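Local coordinates for protein deoxyhypusine synthase, putative (Entamoeba histolytica, PDB 7L9R) that probably acts as a deoxyhypusine synthase, an NAD-dependent transferase of the kind that makes deoxyhypusine on the translation factor eIF5A, at residues Gly123-Asn135 and Ile193-Ile207. Residues are numbered along the deposited sequence; the frame is centred on the assembly and turned at random.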
loop_
_atom_site.group_PDB
_atom_site.type_symbol
_atom_site.label_atom_id
_atom_site.label_comp_id
_atom_site.label_asym_id
_atom_site.label_seq_id
_atom_site.Cartn_x
_atom_site.Cartn_y
_atom_site.Cartn_z
ATOM N N GLY B 123 -13.710 14.283 13.773
ATOM C CA GLY B 123 -13.059 13.875 14.994
ATOM C C GLY B 123 -11.962 14.812 15.471
ATOM O O GLY B 123 -11.585 14.750 16.646
ATOM N N ALA B 124 -11.439 15.672 14.595
ATOM C CA ALA B 124 -10.289 16.493 14.960
ATOM C C ALA B 124 -10.652 17.508 16.031
ATOM O O ALA B 124 -9.941 17.648 17.033
ATOM C CB ALA B 124 -9.730 17.204 13.729
ATOM N N ILE B 125 -11.766 18.216 15.842
ATOM C CA ILE B 125 -12.150 19.256 16.788
ATOM C C ILE B 125 -12.431 18.654 18.162
ATOM O O ILE B 125 -12.035 19.210 19.195
ATOM C CB ILE B 125 -13.358 20.049 16.245
ATOM C CG1 ILE B 125 -13.015 20.662 14.883
ATOM C CG2 ILE B 125 -13.781 21.133 17.218
ATOM C CD1 ILE B 125 -11.720 21.469 14.877
ATOM N N GLU B 126 -13.113 17.508 18.199
ATOM C CA GLU B 126 -13.470 16.914 19.483
ATOM C C GLU B 126 -12.238 16.396 20.216
ATOM O O GLU B 126 -12.204 16.401 21.453
ATOM C CB GLU B 126 -14.492 15.795 19.276
ATOM C CG GLU B 126 -15.771 16.252 18.586
ATOM C CD GLU B 126 -15.740 16.044 17.073
ATOM O OE1 GLU B 126 -14.703 16.356 16.442
ATOM O OE2 GLU B 126 -16.759 15.577 16.519
ATOM N N THR B 127 -11.223 15.953 19.471
ATOM C CA THR B 127 -9.964 15.541 20.084
ATOM C C THR B 127 -9.258 16.724 20.734
ATOM O O THR B 127 -8.741 16.606 21.851
ATOM C CB THR B 127 -9.072 14.891 19.029
ATOM O OG1 THR B 127 -9.761 13.770 18.472
ATOM C CG2 THR B 127 -7.737 14.429 19.614
ATOM N N ASP B 128 -9.246 17.876 20.054
ATOM C CA ASP B 128 -8.621 19.074 20.606
ATOM C C ASP B 128 -9.298 19.489 21.907
ATOM O O ASP B 128 -8.623 19.820 22.893
ATOM C CB ASP B 128 -8.677 20.191 19.560
ATOM C CG ASP B 128 -7.929 21.452 19.980
ATOM O OD1 ASP B 128 -6.774 21.350 20.458
ATOM O OD2 ASP B 128 -8.493 22.557 19.793
ATOM N N ILE B 129 -10.635 19.426 21.935
ATOM C CA ILE B 129 -11.404 19.703 23.147
ATOM C C ILE B 129 -11.114 18.656 24.216
ATOM O O ILE B 129 -10.894 18.985 25.389
ATOM C CB ILE B 129 -12.908 19.754 22.821
ATOM C CG1 ILE B 129 -13.233 20.929 21.898
ATOM C CG2 ILE B 129 -13.745 19.801 24.098
ATOM C CD1 ILE B 129 -14.647 20.886 21.339
ATOM N N MET B 130 -11.134 17.378 23.826
ATOM C CA MET B 130 -10.957 16.286 24.778
ATOM C C MET B 130 -9.622 16.390 25.508
ATOM O O MET B 130 -9.545 16.137 26.716
ATOM C CB MET B 130 -11.072 14.950 24.040
ATOM C CG MET B 130 -10.989 13.724 24.921
ATOM S SD MET B 130 -11.217 12.180 24.004
ATOM C CE MET B 130 -12.621 12.588 22.973
ATOM N N LYS B 131 -8.563 16.785 24.797
ATOM C CA LYS B 131 -7.247 16.895 25.415
ATOM C C LYS B 131 -7.157 18.021 26.436
ATOM O O LYS B 131 -6.195 18.043 27.209
ATOM C CB LYS B 131 -6.170 17.087 24.346
ATOM C CG LYS B 131 -5.876 15.827 23.555
ATOM C CD LYS B 131 -4.772 16.042 22.545
ATOM C CE LYS B 131 -4.224 14.705 22.056
ATOM N NZ LYS B 131 -3.085 14.857 21.102
ATOM N N CYS B 132 -8.125 18.939 26.477
ATOM C CA CYS B 132 -8.131 19.955 27.524
ATOM C C CYS B 132 -8.639 19.419 28.855
ATOM O O CYS B 132 -8.390 20.043 29.892
ATOM C CB CYS B 132 -8.985 21.154 27.107
ATOM S SG CYS B 132 -8.378 22.078 25.682
ATOM N N PHE B 133 -9.342 18.288 28.852
ATOM C CA PHE B 133 -9.937 17.738 30.064
ATOM C C PHE B 133 -9.111 16.625 30.690
ATOM O O PHE B 133 -9.107 16.488 31.918
ATOM C CB PHE B 133 -11.344 17.207 29.765
ATOM C CG PHE B 133 -12.262 18.234 29.158
ATOM C CD1 PHE B 133 -12.214 19.559 29.569
ATOM C CD2 PHE B 133 -13.163 17.881 28.171
ATOM C CE1 PHE B 133 -13.053 20.512 29.006
ATOM C CE2 PHE B 133 -14.008 18.827 27.608
ATOM C CZ PHE B 133 -13.953 20.141 28.022
ATOM N N GLY B 134 -8.406 15.838 29.882
ATOM C CA GLY B 134 -7.600 14.745 30.393
ATOM C C GLY B 134 -6.608 14.302 29.344
ATOM O O GLY B 134 -6.632 14.759 28.199
ATOM N N ASN B 135 -5.733 13.389 29.748
ATOM C CA ASN B 135 -4.667 12.899 28.884
ATOM C C ASN B 135 -5.038 11.512 28.374
ATOM O O ASN B 135 -5.287 10.598 29.167
ATOM C CB ASN B 135 -3.328 12.882 29.623
ATOM C CG ASN B 135 -2.853 14.279 29.994
ATOM O OD1 ASN B 135 -2.301 15.002 29.160
ATOM N ND2 ASN B 135 -3.072 14.667 31.246
ATOM N N ILE B 193 -17.209 25.976 14.984
ATOM C CA ILE B 193 -15.883 25.740 15.538
ATOM C C ILE B 193 -15.332 27.019 16.157
ATOM O O ILE B 193 -14.632 26.979 17.173
ATOM C CB ILE B 193 -14.958 25.153 14.459
ATOM C CG1 ILE B 193 -15.465 23.758 14.072
ATOM C CG2 ILE B 193 -13.508 25.086 14.971
ATOM C CD1 ILE B 193 -14.808 23.159 12.848
ATOM N N THR B 194 -15.640 28.172 15.559
ATOM C CA THR B 194 -15.292 29.447 16.178
ATOM C C THR B 194 -15.964 29.585 17.542
ATOM O O THR B 194 -15.308 29.895 18.545
ATOM C CB THR B 194 -15.697 30.600 15.255
ATOM O OG1 THR B 194 -14.942 30.525 14.040
ATOM C CG2 THR B 194 -15.444 31.945 15.920
ATOM N N MET B 195 -17.275 29.330 17.596
ATOM C CA MET B 195 -18.016 29.433 18.850
ATOM C C MET B 195 -17.476 28.472 19.903
ATOM O O MET B 195 -17.383 28.825 21.086
ATOM C CB MET B 195 -19.502 29.176 18.598
ATOM C CG MET B 195 -20.216 30.308 17.871
ATOM S SD MET B 195 -21.845 29.806 17.252
ATOM C CE MET B 195 -22.151 31.135 16.090
ATOM N N MET B 196 -17.105 27.259 19.490
ATOM C CA MET B 196 -16.545 26.292 20.431
ATOM C C MET B 196 -15.198 26.769 20.968
ATOM O O MET B 196 -14.924 26.656 22.171
ATOM C CB MET B 196 -16.411 24.921 19.755
ATOM C CG MET B 196 -17.731 24.154 19.647
ATOM S SD MET B 196 -17.643 22.458 18.992
ATOM C CE MET B 196 -17.574 22.733 17.219
ATOM N N GLY B 197 -14.356 27.330 20.097
ATOM C CA GLY B 197 -13.084 27.860 20.552
ATOM C C GLY B 197 -13.254 28.952 21.588
ATOM O O GLY B 197 -12.563 28.962 22.608
ATOM N N GLU B 198 -14.193 29.873 21.350
ATOM C CA GLU B 198 -14.461 30.932 22.319
ATOM C C GLU B 198 -15.033 30.365 23.610
ATOM O O GLU B 198 -14.710 30.845 24.701
ATOM C CB GLU B 198 -15.419 31.968 21.725
ATOM C CG GLU B 198 -14.897 32.635 20.460
ATOM C CD GLU B 198 -15.954 33.455 19.722
ATOM O OE1 GLU B 198 -17.164 33.130 19.818
ATOM O OE2 GLU B 198 -15.564 34.438 19.049
ATOM N N ARG B 199 -15.892 29.353 23.506
ATOM C CA ARG B 199 -16.492 28.770 24.700
ATOM C C ARG B 199 -15.462 27.992 25.512
ATOM O O ARG B 199 -15.471 28.040 26.745
ATOM C CB ARG B 199 -17.658 27.866 24.298
ATOM C CG ARG B 199 -18.454 27.310 25.458
ATOM C CD ARG B 199 -19.419 26.232 24.980
ATOM N NE ARG B 199 -20.336 25.836 26.040
ATOM C CZ ARG B 199 -21.543 26.353 26.213
ATOM N NH1 ARG B 199 -22.020 27.279 25.398
ATOM N NH2 ARG B 199 -22.281 25.948 27.245
ATOM N N LEU B 200 -14.578 27.260 24.832
ATOM C CA LEU B 200 -13.595 26.432 25.522
ATOM C C LEU B 200 -12.598 27.290 26.296
ATOM O O LEU B 200 -12.304 27.015 27.466
ATOM C CB LEU B 200 -12.870 25.547 24.512
ATOM C CG LEU B 200 -11.865 24.547 25.072
ATOM C CD1 LEU B 200 -12.573 23.553 25.987
ATOM C CD2 LEU B 200 -11.138 23.837 23.943
ATOM N N ASN B 201 -12.069 28.334 25.653
ATOM C CA ASN B 201 -11.225 29.334 26.304
ATOM C C ASN B 201 -10.055 28.678 27.033
ATOM O O ASN B 201 -9.809 28.916 28.217
ATOM C CB ASN B 201 -12.051 30.196 27.251
ATOM C CG ASN B 201 -11.297 31.415 27.737
ATOM O OD1 ASN B 201 -10.459 31.974 27.028
ATOM N ND2 ASN B 201 -11.588 31.828 28.962
ATOM N N ASP B 202 -9.342 27.822 26.303
ATOM C CA ASP B 202 -8.198 27.076 26.811
ATOM C C ASP B 202 -7.020 27.357 25.892
ATOM O O ASP B 202 -7.068 27.012 24.708
ATOM C CB ASP B 202 -8.506 25.575 26.853
ATOM C CG ASP B 202 -7.472 24.779 27.625
ATOM O OD1 ASP B 202 -6.257 24.943 27.357
ATOM O OD2 ASP B 202 -7.884 23.982 28.502
ATOM N N THR B 203 -5.959 27.966 26.428
ATOM C CA THR B 203 -4.848 28.334 25.559
ATOM C C THR B 203 -3.971 27.151 25.164
ATOM O O THR B 203 -3.009 27.351 24.416
ATOM C CB THR B 203 -3.965 29.409 26.211
ATOM O OG1 THR B 203 -3.398 28.908 27.428
ATOM C CG2 THR B 203 -4.772 30.675 26.489
ATOM N N THR B 204 -4.288 25.926 25.594
ATOM C CA THR B 204 -3.567 24.773 25.066
ATOM C C THR B 204 -4.219 24.195 23.818
ATOM O O THR B 204 -3.622 23.326 23.170
ATOM C CB THR B 204 -3.438 23.661 26.116
ATOM O OG1 THR B 204 -4.696 23.000 26.283
ATOM C CG2 THR B 204 -2.957 24.219 27.465
ATOM N N SER B 205 -5.412 24.657 23.458
ATOM C CA SER B 205 -6.166 24.067 22.361
ATOM C C SER B 205 -5.972 24.848 21.065
ATOM O O SER B 205 -5.744 26.064 21.066
ATOM C CB SER B 205 -7.654 23.999 22.699
ATOM O OG SER B 205 -8.291 25.219 22.392
ATOM N N VAL B 206 -6.055 24.121 19.953
ATOM C CA VAL B 206 -5.990 24.742 18.635
ATOM C C VAL B 206 -7.174 25.688 18.429
ATOM O O VAL B 206 -7.004 26.834 17.988
ATOM C CB VAL B 206 -5.930 23.657 17.541
ATOM C CG1 VAL B 206 -6.085 24.270 16.157
ATOM C CG2 VAL B 206 -4.620 22.856 17.641
ATOM N N ILE B 207 -8.388 25.238 18.772
ATOM C CA ILE B 207 -9.569 26.010 18.379
ATOM C C ILE B 207 -9.678 27.317 19.159
ATOM O O ILE B 207 -10.157 28.323 18.620
ATOM C CB ILE B 207 -10.864 25.180 18.508
ATOM C CG1 ILE B 207 -11.137 24.805 19.965
ATOM C CG2 ILE B 207 -10.801 23.943 17.619
ATOM C CD1 ILE B 207 -12.478 24.141 20.163
HETATM O O HOH W 1 -4.413 20.276 26.490
HETATM O O HOH W 2 -6.511 22.244 29.747
#
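Asp128 reaches from helix 124-130 to the N-terminal end of helix 206-212. Its CB carries CG anti to the backbone N (chi1 -174°), which leads the carboxylate off the helix toward Ser205, Val206 and Ile207. Asp128 OD1 accepts from Val206 N at 2.9 Å, a bond straight to within 16°; Asp128 OD2 accepts from Ile207 N at 2.9 Å. Both donors come in on the syn sides, 17° and 22° out of the carboxylate plane, so two successive amides of the first helical turn share one carboxylate, whose rotation they fix. OD1 also has a salt bridge to Arg103 of helix 102-111; positive charge and helix end together would be expected to stabilise the buried anion. Ser205, the N-cap residue, lays its CB against Asp128 OD2 at 3.4 Å and turns its OG to Thr208.

The helices belong to the α/β core of the deoxyhypusine synthase fold, built round a parallel sheet: helix 124-130 follows strand 117-120, and helix 206-212 leads into the neighbouring strand 216-218. Segment 193-200 runs parallel to helix 124-130, with the two axes 11.7 Å apart at their closest, and Ile207 fills in between them. Its CG2 meets Ile125 CD1, while Ile207 CD1 lies 3.7 Å from Ile129 CG1. Toward the N-terminal ends of the two helices, Ile125 CG1 touches Ile193 CD1, and Met196 bends at chi3 to bring CE to Ile125 CG2.

Farther along, Cys132 SG packs on Leu200 CD2 at 3.7 Å and beside the Asp202 carboxylate. Asp202 OD1 takes Thr204 N in an Asx turn and Thr204 OG1 from above its plane. Two waters bridge the segments: one donates to Lys131 O and Thr204 OG1, the other to Cys132 O and Asp202 OD2.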